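Side-chain contacts in FACT-Spt16 (Cicer arietinum, PDB 5CE6), which probably serves as a histone chaperone that binds histones H3-H4 as a subunit of the FACT complex in transcription: residues A[54-59]-A[72-77]; A[245-248]-A[253-256]; A[322-327]-A[365-370]; A[338-343]-A[440-445]. All coordinates share one frame; numbering follows the deposited sequence.

Contact 1 (A[54-59]-A[72-77])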
loop_
_atom_site.group_PDB
_atom_site.type_symbol
_atom_site.label_atom_id
_atom_site.label_comp_id
_atom_site.label_asym_id
_atom_site.label_seq_id
_atom_site.Cartn_x
_atom_site.Cartn_y
_atom_site.Cartn_z
ATOM N N ILE A 54 16.553 -17.446 -0.273
ATOM C CA ILE A 54 15.900 -16.187 -0.631
ATOM C C ILE A 54 16.670 -15.008 -0.054
ATOM O O ILE A 54 16.975 -14.988 1.142
ATOM C CB ILE A 54 14.444 -16.138 -0.108
ATOM C CG1 ILE A 54 13.610 -17.238 -0.774
ATOM C CG2 ILE A 54 13.818 -14.758 -0.343
ATOM C CD1 ILE A 54 12.286 -17.490 -0.100
ATOM N N ALA A 55 16.994 -14.039 -0.908
ATOM C CA ALA A 55 17.774 -12.875 -0.496
ATOM C C ALA A 55 16.911 -11.632 -0.540
ATOM O O ALA A 55 16.268 -11.352 -1.560
ATOM C CB ALA A 55 18.992 -12.693 -1.406
ATOM N N VAL A 56 16.885 -10.886 0.562
ATOM C CA VAL A 56 16.210 -9.591 0.568
ATOM C C VAL A 56 17.209 -8.542 1.026
ATOM O O VAL A 56 18.098 -8.834 1.834
ATOM C CB VAL A 56 14.933 -9.565 1.456
ATOM C CG1 VAL A 56 14.029 -10.750 1.136
ATOM C CG2 VAL A 56 15.289 -9.552 2.935
ATOM N N ALA A 57 17.080 -7.329 0.502
ATOM C CA ALA A 57 18.050 -6.282 0.810
ATOM C C ALA A 57 17.397 -4.908 0.797
ATOM O O ALA A 57 16.584 -4.606 -0.080
ATOM C CB ALA A 57 19.216 -6.333 -0.168
ATOM N N CYS A 58 17.742 -4.091 1.785
ATOM C CA CYS A 58 17.177 -2.757 1.930
ATOM C C CYS A 58 18.273 -1.709 1.842
ATOM O O CYS A 58 19.354 -1.897 2.386
ATOM C CB CYS A 58 16.457 -2.633 3.267
ATOM S SG CYS A 58 15.032 -3.709 3.348
ATOM N N PRO A 59 17.990 -0.594 1.151
ATOM C CA PRO A 59 18.947 0.490 0.920
ATOM C C PRO A 59 19.126 1.373 2.152
ATOM O O PRO A 59 18.391 1.212 3.120
ATOM C CB PRO A 59 18.283 1.291 -0.214
ATOM C CG PRO A 59 16.853 1.100 -0.001
ATOM C CD PRO A 59 16.690 -0.316 0.516
ATOM N N ALA A 72 9.057 -4.151 3.746
ATOM C CA ALA A 72 7.878 -4.769 4.337
ATOM C C ALA A 72 8.189 -6.097 5.030
ATOM O O ALA A 72 7.647 -6.383 6.098
ATOM C CB ALA A 72 6.793 -4.947 3.283
ATOM N N LEU A 73 9.062 -6.909 4.436
ATOM C CA LEU A 73 9.441 -8.170 5.071
ATOM C C LEU A 73 10.138 -7.941 6.411
ATOM O O LEU A 73 9.811 -8.601 7.401
ATOM C CB LEU A 73 10.309 -9.033 4.151
ATOM C CG LEU A 73 10.704 -10.370 4.776
ATOM C CD1 LEU A 73 9.479 -11.215 5.081
ATOM C CD2 LEU A 73 11.692 -11.136 3.904
ATOM N N PHE A 74 11.107 -7.023 6.442
ATOM C CA PHE A 74 11.751 -6.674 7.704
ATOM C C PHE A 74 10.760 -6.181 8.755
ATOM O O PHE A 74 10.835 -6.590 9.904
ATOM C CB PHE A 74 12.853 -5.630 7.505
ATOM C CG PHE A 74 14.148 -6.196 7.012
ATOM C CD1 PHE A 74 15.049 -6.772 7.902
ATOM C CD2 PHE A 74 14.489 -6.113 5.676
ATOM C CE1 PHE A 74 16.261 -7.283 7.457
ATOM C CE2 PHE A 74 15.705 -6.614 5.217
ATOM C CZ PHE A 74 16.590 -7.198 6.105
ATOM N N LEU A 75 9.841 -5.299 8.361
ATOM C CA LEU A 75 8.808 -4.816 9.278
ATOM C C LEU A 75 7.899 -5.949 9.753
ATOM O O LEU A 75 7.538 -6.029 10.934
ATOM C CB LEU A 75 7.974 -3.713 8.596
ATOM C CG LEU A 75 8.710 -2.378 8.456
ATOM C CD1 LEU A 75 7.975 -1.451 7.501
ATOM C CD2 LEU A 75 8.843 -1.713 9.813
ATOM N N TRP A 76 7.523 -6.823 8.827
ATOM C CA TRP A 76 6.631 -7.932 9.130
ATOM C C TRP A 76 7.297 -8.896 10.097
ATOM O O TRP A 76 6.710 -9.305 11.103
ATOM C CB TRP A 76 6.265 -8.650 7.828
ATOM C CG TRP A 76 5.258 -9.756 7.963
ATOM C CD1 TRP A 76 3.914 -9.625 8.197
ATOM C CD2 TRP A 76 5.507 -11.157 7.819
ATOM N NE1 TRP A 76 3.321 -10.866 8.229
ATOM C CE2 TRP A 76 4.276 -11.823 7.992
ATOM C CE3 TRP A 76 6.656 -11.915 7.564
ATOM C CZ2 TRP A 76 4.166 -13.213 7.928
ATOM C CZ3 TRP A 76 6.544 -13.287 7.488
ATOM C CH2 TRP A 76 5.310 -13.926 7.677
ATOM N N LEU A 77 8.547 -9.235 9.805
ATOM C CA LEU A 77 9.257 -10.255 10.567
ATOM C C LEU A 77 9.769 -9.720 11.910
ATOM O O LEU A 77 9.629 -10.380 12.954
ATOM C CB LEU A 77 10.424 -10.794 9.726
ATOM C CG LEU A 77 10.897 -12.241 9.862
ATOM C CD1 LEU A 77 9.735 -13.221 9.753
ATOM C CD2 LEU A 77 11.935 -12.549 8.792
#
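F74 and L73 of helix 69-78 press on V56 and C58 of strand 53-58, an inner strand of the six-stranded mixed sheet in the alpha/beta N-terminal lobe of Spt16. Strand residues 54-58 and helix residues 72-77 run nearly crosswise, 100° apart with axes 9.5 Å from each other, and no hydrogen bond crosses between residues 54-59 and 72-77. F74 leaves the helix with CB directed at the strand, and its first torsion (chi1 -80°) sets CG anti to the carbonyl carbon and sends the ring out to the strand, its long axis more across the strand than along it. From CG, one flank of the ring does the touching. CD2 meets C58 SG at 3.4 Å; CE2, the next atom out, has C58 SG at 3.5 Å and V56 CG2 at 3.7 Å; CZ, at the tip, just reaches V56 CG2. The sulfur approaches obliquely, 63° off the ring normal and 4.4 Å from the centroid, a Cys sulfur-aromatic contact. T85 and M87 of strand 85-89 also touch the ring, so the phenyl group is shared by two neighbouring strands. V56 and F74 slide past each other in opposite directions, whereas L73 crosses V56 at about a right angle, near both its methyls. F191 of helix 188-196 packs on both V56 and L73. The closest meeting of those two is L73 CD2 against V56 CG1, 3.6 Å apart.

Contact 2 (A[245-248]-A[253-256])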
loop_
_atom_site.group_PDB
_atom_site.type_symbol
_atom_site.label_atom_id
_atom_site.label_comp_id
_atom_site.label_asym_id
_atom_site.label_seq_id
_atom_site.Cartn_x
_atom_site.Cartn_y
_atom_site.Cartn_z
ATOM N N GLU A 245 -1.424 16.901 6.358
ATOM C CA GLU A 245 -0.301 16.169 6.948
ATOM C C GLU A 245 -0.172 16.441 8.435
ATOM O O GLU A 245 -0.009 15.517 9.233
ATOM C CB GLU A 245 1.016 16.568 6.284
ATOM C CG GLU A 245 1.473 15.662 5.160
ATOM C CD GLU A 245 2.930 15.905 4.790
ATOM O OE1 GLU A 245 3.776 15.971 5.707
ATOM O OE2 GLU A 245 3.223 16.034 3.585
ATOM N N LYS A 246 -0.213 17.719 8.801
ATOM C CA LYS A 246 -0.056 18.122 10.194
ATOM C C LYS A 246 -1.108 17.492 11.098
ATOM O O LYS A 246 -0.820 17.112 12.233
ATOM C CB LYS A 246 -0.121 19.641 10.319
ATOM C CG LYS A 246 1.055 20.340 9.690
ATOM C CD LYS A 246 1.141 21.785 10.159
ATOM C CE LYS A 246 0.766 22.762 9.060
ATOM N NZ LYS A 246 0.873 24.182 9.527
ATOM N N VAL A 247 -2.329 17.391 10.589
ATOM C CA VAL A 247 -3.427 16.813 11.362
ATOM C C VAL A 247 -3.250 15.301 11.526
ATOM O O VAL A 247 -3.540 14.743 12.587
ATOM C CB VAL A 247 -4.787 17.145 10.719
ATOM C CG1 VAL A 247 -5.895 16.443 11.448
ATOM C CG2 VAL A 247 -5.025 18.650 10.737
ATOM N N ILE A 248 -2.780 14.637 10.476
ATOM C CA ILE A 248 -2.494 13.204 10.559
ATOM C C ILE A 248 -1.437 12.923 11.624
ATOM O O ILE A 248 -1.624 12.049 12.476
ATOM C CB ILE A 248 -2.029 12.635 9.205
ATOM C CG1 ILE A 248 -3.159 12.713 8.176
ATOM C CG2 ILE A 248 -1.581 11.192 9.348
ATOM C CD1 ILE A 248 -2.687 12.443 6.775
ATOM N N LYS A 253 -5.303 16.764 16.906
ATOM C CA LYS A 253 -5.943 17.854 16.170
ATOM C C LYS A 253 -7.327 17.494 15.623
ATOM O O LYS A 253 -8.081 18.375 15.204
ATOM C CB LYS A 253 -5.035 18.360 15.041
ATOM C CG LYS A 253 -3.806 19.126 15.519
ATOM C CD LYS A 253 -3.372 20.166 14.495
ATOM C CE LYS A 253 -2.378 21.158 15.089
ATOM N NZ LYS A 253 -2.116 22.281 14.144
ATOM N N VAL A 254 -7.653 16.202 15.614
ATOM C CA VAL A 254 -9.012 15.761 15.311
ATOM C C VAL A 254 -9.555 14.789 16.358
ATOM O O VAL A 254 -10.434 13.983 16.056
ATOM C CB VAL A 254 -9.135 15.115 13.906
ATOM C CG1 VAL A 254 -9.130 16.178 12.827
ATOM C CG2 VAL A 254 -8.038 14.078 13.678
ATOM N N ASN A 255 -9.031 14.877 17.580
ATOM C CA ASN A 255 -9.465 14.022 18.685
ATOM C C ASN A 255 -9.492 12.543 18.315
ATOM O O ASN A 255 -10.563 11.944 18.207
ATOM C CB ASN A 255 -10.844 14.455 19.188
ATOM N N CYS A 256 -8.321 11.954 18.114
ATOM C CA CYS A 256 -8.265 10.573 17.656
ATOM C C CYS A 256 -7.975 9.543 18.749
ATOM O O CYS A 256 -8.543 8.447 18.734
ATOM C CB CYS A 256 -7.249 10.432 16.530
ATOM S SG CYS A 256 -7.239 8.802 15.797
#
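V247, near the end of helix 237-249, and V254, in the loop that follows, hold the dense half of this contact. One methyl does nearly all the work: V247 CG1 lies 3.5 Å from V254 CG1 and 3.9 Å from V254 CG2, set against the fork of the other valine, and the two side chains cross at about a right angle. V247 CG1 stands anti to its own nitrogen (chi1 175°), which carries it across to the returning loop, while CG2 sits beside the nitrogen and takes no part in the meeting with V254. V216 and F220 of the long helix 200-230 close over V247, so this half is buried between the two helices and the loop. The chain here doubles back after only four residues, bringing the CA atoms of V247 and K253 to 5.5 Å. The reversal lays the loop back against the last turns of helix 237-249 in the domain related to the M24 metallopeptidases, whose pita-bread fold packs helices against a curved sheet; I248 faces the other way, onto V263 and I265 of strand 263-265 and V302 and A304 of strand 296-306. The solvent half is looser. K253 offers V247 its aliphatic root, CB standing 4.2 Å from V247 CG1, and then runs outward as an extended chain. Its ammonium ends 5.8 Å from that of K246, NZ to NZ, a like-charged pair whose tension is probably eased by the salt bridge of K246 NZ with E243 OE2, one turn earlier on the helix.

Contact 3 (A[322-327]-A[365-370])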
loop_
_atom_site.group_PDB
_atom_site.type_symbol
_atom_site.label_atom_id
_atom_site.label_comp_id
_atom_site.label_asym_id
_atom_site.label_seq_id
_atom_site.Cartn_x
_atom_site.Cartn_y
_atom_site.Cartn_z
ATOM N N ASP A 322 -22.728 20.202 -12.747
ATOM C CA ASP A 322 -23.598 20.151 -13.911
ATOM C C ASP A 322 -24.210 18.750 -14.031
ATOM O O ASP A 322 -23.854 17.858 -13.257
ATOM C CB ASP A 322 -22.870 20.653 -15.180
ATOM C CG ASP A 322 -21.835 19.678 -15.729
ATOM O OD1 ASP A 322 -21.949 18.453 -15.546
ATOM O OD2 ASP A 322 -20.890 20.165 -16.393
ATOM N N PRO A 323 -25.156 18.552 -14.959
ATOM C CA PRO A 323 -25.821 17.243 -14.985
ATOM C C PRO A 323 -24.906 16.053 -15.276
ATOM O O PRO A 323 -25.201 14.950 -14.804
ATOM C CB PRO A 323 -26.842 17.404 -16.109
ATOM C CG PRO A 323 -27.172 18.832 -16.078
ATOM C CD PRO A 323 -25.882 19.532 -15.795
ATOM N N ILE A 324 -23.827 16.266 -16.029
ATOM C CA ILE A 324 -22.946 15.169 -16.396
ATOM C C ILE A 324 -22.077 14.811 -15.203
ATOM O O ILE A 324 -21.879 13.631 -14.886
ATOM C CB ILE A 324 -22.069 15.535 -17.603
ATOM C CG1 ILE A 324 -22.956 15.866 -18.808
ATOM C CG2 ILE A 324 -21.113 14.397 -17.938
ATOM C CD1 ILE A 324 -22.195 16.204 -20.068
ATOM N N GLN A 325 -21.571 15.839 -14.527
ATOM C CA GLN A 325 -20.742 15.631 -13.332
ATOM C C GLN A 325 -21.558 14.924 -12.250
ATOM O O GLN A 325 -21.054 14.041 -11.565
ATOM C CB GLN A 325 -20.212 16.964 -12.804
ATOM C CG GLN A 325 -19.202 17.674 -13.735
ATOM C CD GLN A 325 -18.951 19.114 -13.337
ATOM O OE1 GLN A 325 -19.824 19.776 -12.771
ATOM N NE2 GLN A 325 -17.753 19.618 -13.647
ATOM N N SER A 326 -22.831 15.306 -12.121
ATOM C CA SER A 326 -23.696 14.741 -11.101
ATOM C C SER A 326 -23.992 13.283 -11.402
ATOM O O SER A 326 -23.881 12.424 -10.522
ATOM C CB SER A 326 -25.026 15.507 -11.044
ATOM O OG SER A 326 -24.822 16.851 -10.656
ATOM N N LYS A 327 -24.397 13.013 -12.643
ATOM C CA LYS A 327 -24.683 11.645 -13.065
ATOM C C LYS A 327 -23.448 10.764 -12.916
ATOM O O LYS A 327 -23.523 9.660 -12.379
ATOM C CB LYS A 327 -25.156 11.599 -14.519
ATOM C CG LYS A 327 -25.356 10.166 -15.022
ATOM C CD LYS A 327 -25.808 10.090 -16.479
ATOM C CE LYS A 327 -25.934 8.626 -16.915
ATOM N NZ LYS A 327 -26.317 8.445 -18.345
ATOM N N PRO A 365 -23.333 3.914 -20.499
ATOM C CA PRO A 365 -22.451 3.162 -21.398
ATOM C C PRO A 365 -21.352 4.015 -22.034
ATOM O O PRO A 365 -20.246 3.520 -22.266
ATOM C CB PRO A 365 -23.413 2.618 -22.458
ATOM C CG PRO A 365 -24.645 3.473 -22.349
ATOM C CD PRO A 365 -24.746 3.804 -20.901
ATOM N N ASP A 366 -21.637 5.290 -22.274
ATOM C CA ASP A 366 -20.653 6.175 -22.890
ATOM C C ASP A 366 -19.514 6.549 -21.936
ATOM O O ASP A 366 -18.489 7.080 -22.366
ATOM C CB ASP A 366 -21.334 7.428 -23.436
ATOM C CG ASP A 366 -22.414 7.104 -24.453
ATOM O OD1 ASP A 366 -22.261 6.107 -25.197
ATOM O OD2 ASP A 366 -23.418 7.848 -24.507
ATOM N N MET A 367 -19.685 6.264 -20.646
ATOM C CA MET A 367 -18.652 6.574 -19.662
ATOM C C MET A 367 -17.730 5.393 -19.360
ATOM O O MET A 367 -16.728 5.551 -18.664
ATOM C CB MET A 367 -19.273 7.059 -18.346
ATOM C CG MET A 367 -20.024 8.375 -18.438
ATOM S SD MET A 367 -20.568 8.857 -16.790
ATOM C CE MET A 367 -21.673 10.219 -17.188
ATOM N N VAL A 368 -18.068 4.214 -19.879
ATOM C CA VAL A 368 -17.286 3.009 -19.594
ATOM C C VAL A 368 -15.807 3.205 -19.909
ATOM O O VAL A 368 -14.936 2.830 -19.122
ATOM C CB VAL A 368 -17.812 1.783 -20.362
ATOM C CG1 VAL A 368 -16.819 0.638 -20.273
ATOM C CG2 VAL A 368 -19.165 1.354 -19.819
ATOM N N SER A 369 -15.523 3.822 -21.052
ATOM C CA SER A 369 -14.139 4.039 -21.477
ATOM C C SER A 369 -13.336 4.932 -20.530
ATOM O O SER A 369 -12.104 4.935 -20.575
ATOM C CB SER A 369 -14.092 4.609 -22.900
ATOM O OG SER A 369 -14.745 5.862 -22.959
ATOM N N CYS A 370 -14.020 5.674 -19.661
ATOM C CA CYS A 370 -13.320 6.557 -18.741
ATOM C C CYS A 370 -13.088 5.920 -17.381
ATOM O O CYS A 370 -12.413 6.496 -16.545
ATOM C CB CYS A 370 -14.076 7.868 -18.557
ATOM S SG CYS A 370 -14.131 8.889 -20.059
#
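M367 CE meets the flat peptide group of I324 at its oxygen, 4.1 Å from I324 O, in the first turn of helix 323-342 of the M24-like, pita-bread domain. The other flat groups of that turn form a capping box. The D322 carboxylate takes Q325 N on OD1 at 2.8 Å, nearly along the C-O axis and almost straight (174°), with I324 N as a second, weak donor; OD2 accepts from E416 N. In return the Q325 amide accepts D322 N on OE1 at 2.9 Å, the donor tilted 22° from the amide plane, and gives NE2 to the oxygen of A295, a residue of the potassium site. With both ends bonded, the amide is fixed in rotation. D322 O receives S326 N and, from above the carbonyl plane, S326 OG. The turn capped in this way meets segment 365-370 through M367 alone. M367 extends beyond CG straight across to the helix, bringing CE near the methyl I324 CG2 as well; V360, F410 and L413 pack along M367 and bury it. On the exposed flank K327, with CG anti to the nitrogen (chi1 175°) and the chain extended beyond it, crosses obliquely over the same methyl. Its NZ makes a weak hydrogen bond with D363 O, at the last residue of helix 349-363. Midway along that lysine, CD rests 4.2 Å from M367 CE.

Contact 4 (A[338-343]-A[440-445])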
loop_
_atom_site.group_PDB
_atom_site.type_symbol
_atom_site.label_atom_id
_atom_site.label_comp_id
_atom_site.label_asym_id
_atom_site.label_seq_id
_atom_site.Cartn_x
_atom_site.Cartn_y
_atom_site.Cartn_z
ATOM N N ALA A 338 -20.473 -1.667 -5.853
ATOM C CA ALA A 338 -20.587 -2.984 -6.479
ATOM C C ALA A 338 -19.287 -3.774 -6.344
ATOM O O ALA A 338 -19.310 -4.994 -6.149
ATOM C CB ALA A 338 -21.012 -2.868 -7.956
ATOM N N VAL A 339 -18.151 -3.085 -6.454
ATOM C CA VAL A 339 -16.875 -3.742 -6.212
ATOM C C VAL A 339 -16.821 -4.234 -4.779
ATOM O O VAL A 339 -16.474 -5.391 -4.524
ATOM C CB VAL A 339 -15.681 -2.809 -6.484
ATOM C CG1 VAL A 339 -14.372 -3.514 -6.171
ATOM C CG2 VAL A 339 -15.695 -2.379 -7.939
ATOM N N ILE A 340 -17.159 -3.352 -3.846
ATOM C CA ILE A 340 -17.102 -3.706 -2.423
ATOM C C ILE A 340 -18.007 -4.896 -2.128
ATOM O O ILE A 340 -17.619 -5.836 -1.413
ATOM C CB ILE A 340 -17.481 -2.493 -1.550
ATOM C CG1 ILE A 340 -16.405 -1.405 -1.686
ATOM C CG2 ILE A 340 -17.644 -2.910 -0.099
ATOM C CD1 ILE A 340 -16.778 -0.087 -1.010
ATOM N N GLY A 341 -19.207 -4.867 -2.700
ATOM C CA GLY A 341 -20.168 -5.935 -2.488
ATOM C C GLY A 341 -19.749 -7.256 -3.100
ATOM O O GLY A 341 -20.265 -8.308 -2.719
ATOM N N SER A 342 -18.825 -7.209 -4.053
ATOM C CA SER A 342 -18.359 -8.418 -4.724
ATOM C C SER A 342 -17.097 -8.990 -4.102
ATOM O O SER A 342 -16.687 -10.099 -4.438
ATOM C CB SER A 342 -18.122 -8.156 -6.214
ATOM O OG SER A 342 -19.330 -7.862 -6.884
ATOM N N LEU A 343 -16.467 -8.234 -3.208
ATOM C CA LEU A 343 -15.254 -8.720 -2.550
ATOM C C LEU A 343 -15.622 -9.593 -1.351
ATOM O O LEU A 343 -15.700 -9.124 -0.216
ATOM C CB LEU A 343 -14.343 -7.561 -2.144
ATOM C CG LEU A 343 -13.688 -6.888 -3.347
ATOM C CD1 LEU A 343 -13.031 -5.584 -2.938
ATOM C CD2 LEU A 343 -12.662 -7.817 -4.001
ATOM N N THR A 440 -18.049 -7.966 5.093
ATOM C CA THR A 440 -16.986 -7.111 4.606
ATOM C C THR A 440 -17.124 -5.760 5.287
ATOM O O THR A 440 -18.158 -5.109 5.168
ATOM C CB THR A 440 -17.075 -6.995 3.087
ATOM O OG1 THR A 440 -16.740 -8.266 2.509
ATOM C CG2 THR A 440 -16.119 -5.915 2.558
ATOM N N ASP A 441 -16.085 -5.359 6.016
ATOM C CA ASP A 441 -16.118 -4.146 6.829
ATOM C C ASP A 441 -15.514 -2.975 6.081
ATOM O O ASP A 441 -14.350 -3.026 5.703
ATOM C CB ASP A 441 -15.329 -4.343 8.127
ATOM C CG ASP A 441 -15.926 -5.400 9.019
ATOM O OD1 ASP A 441 -17.131 -5.691 8.868
ATOM O OD2 ASP A 441 -15.191 -5.937 9.878
ATOM N N VAL A 442 -16.291 -1.916 5.874
ATOM C CA VAL A 442 -15.727 -0.703 5.276
ATOM C C VAL A 442 -15.255 0.147 6.444
ATOM O O VAL A 442 -16.064 0.746 7.140
ATOM C CB VAL A 442 -16.754 0.076 4.458
ATOM C CG1 VAL A 442 -16.107 1.342 3.868
ATOM C CG2 VAL A 442 -17.294 -0.790 3.329
ATOM N N VAL A 443 -13.949 0.176 6.680
ATOM C CA VAL A 443 -13.430 0.762 7.917
ATOM C C VAL A 443 -13.122 2.256 7.788
ATOM O O VAL A 443 -12.695 2.895 8.748
ATOM C CB VAL A 443 -12.223 -0.023 8.496
ATOM C CG1 VAL A 443 -12.680 -1.360 9.053
ATOM C CG2 VAL A 443 -11.137 -0.223 7.449
ATOM N N THR A 444 -13.363 2.808 6.600
ATOM C CA THR A 444 -13.291 4.251 6.392
ATOM C C THR A 444 -14.686 4.834 6.174
ATOM O O THR A 444 -14.843 5.853 5.498
ATOM C CB THR A 444 -12.447 4.583 5.152
ATOM O OG1 THR A 444 -12.842 3.714 4.081
ATOM C CG2 THR A 444 -10.971 4.363 5.427
ATOM N N SER A 445 -15.703 4.185 6.727
ATOM C CA SER A 445 -17.061 4.711 6.628
ATOM C C SER A 445 -17.194 5.969 7.498
ATOM O O SER A 445 -17.052 5.903 8.713
ATOM C CB SER A 445 -18.072 3.651 7.075
ATOM O OG SER A 445 -19.384 4.010 6.677
#
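I340 and V442 meet at about a right angle, methyl to methyl, with I340 CG2 4.0 Å from V442 CG2. I340 points at strand 440-442 from the last turns of helix 323-342; its first torsion (chi1 -67°) sends CG1 back beside the backbone nitrogen and leaves CG2, anti to that nitrogen, as the branch that reaches the strand. The same methyl lies 4.3 Å from T440 CG2, so it bridges two residues of the strand whose side chains both reach the helix, while D441 between them has its side chain directed away. T440 is split between two kinds of neighbour. Its CG2 faces the helix, 4.2 Å from I340 O. Its OG1, anti to the carbonyl carbon at chi1 -69°, turns instead to the chain beyond the helix and comes 3.0 Å from L343 O, a possible hydrogen bond for which the hydroxyl also has an alternative acceptor. L343 adds bulk at the T440 end without a close side-chain touch. Strand 440-442 is the outermost strand of a four-stranded antiparallel sheet, paired with strand 424-435, whose I433 touches both T440 and L343. L343 also meets A352 of helix 349-363, and past V442 a type I turn brings V443 and T444 against A210, so the strand meets helix 323-342 and the turn after it meets helix 200-230.

How the contacts relate
The four contacts do not touch one another. Contact 1 lies alone in the N-terminal lobe, its centre about 31 Å from contact 2, 44 Å from contact 3 and 30 Å from contact 4; it closes before any of the others opens. Contacts 2 and 3 fall wholly in the M24-like domain, with centres about 35 Å apart. Contacts 3 and 4 share helix 323-342: one is at its start, the other at its end, with centres about 23 Å apart, and their segments alternate along the chain. Helix 323-342 thus meets the loop after helix 349-363 near its start and edge strand 440-442 near its end, while contact 2 involves a separate helix, 237-249.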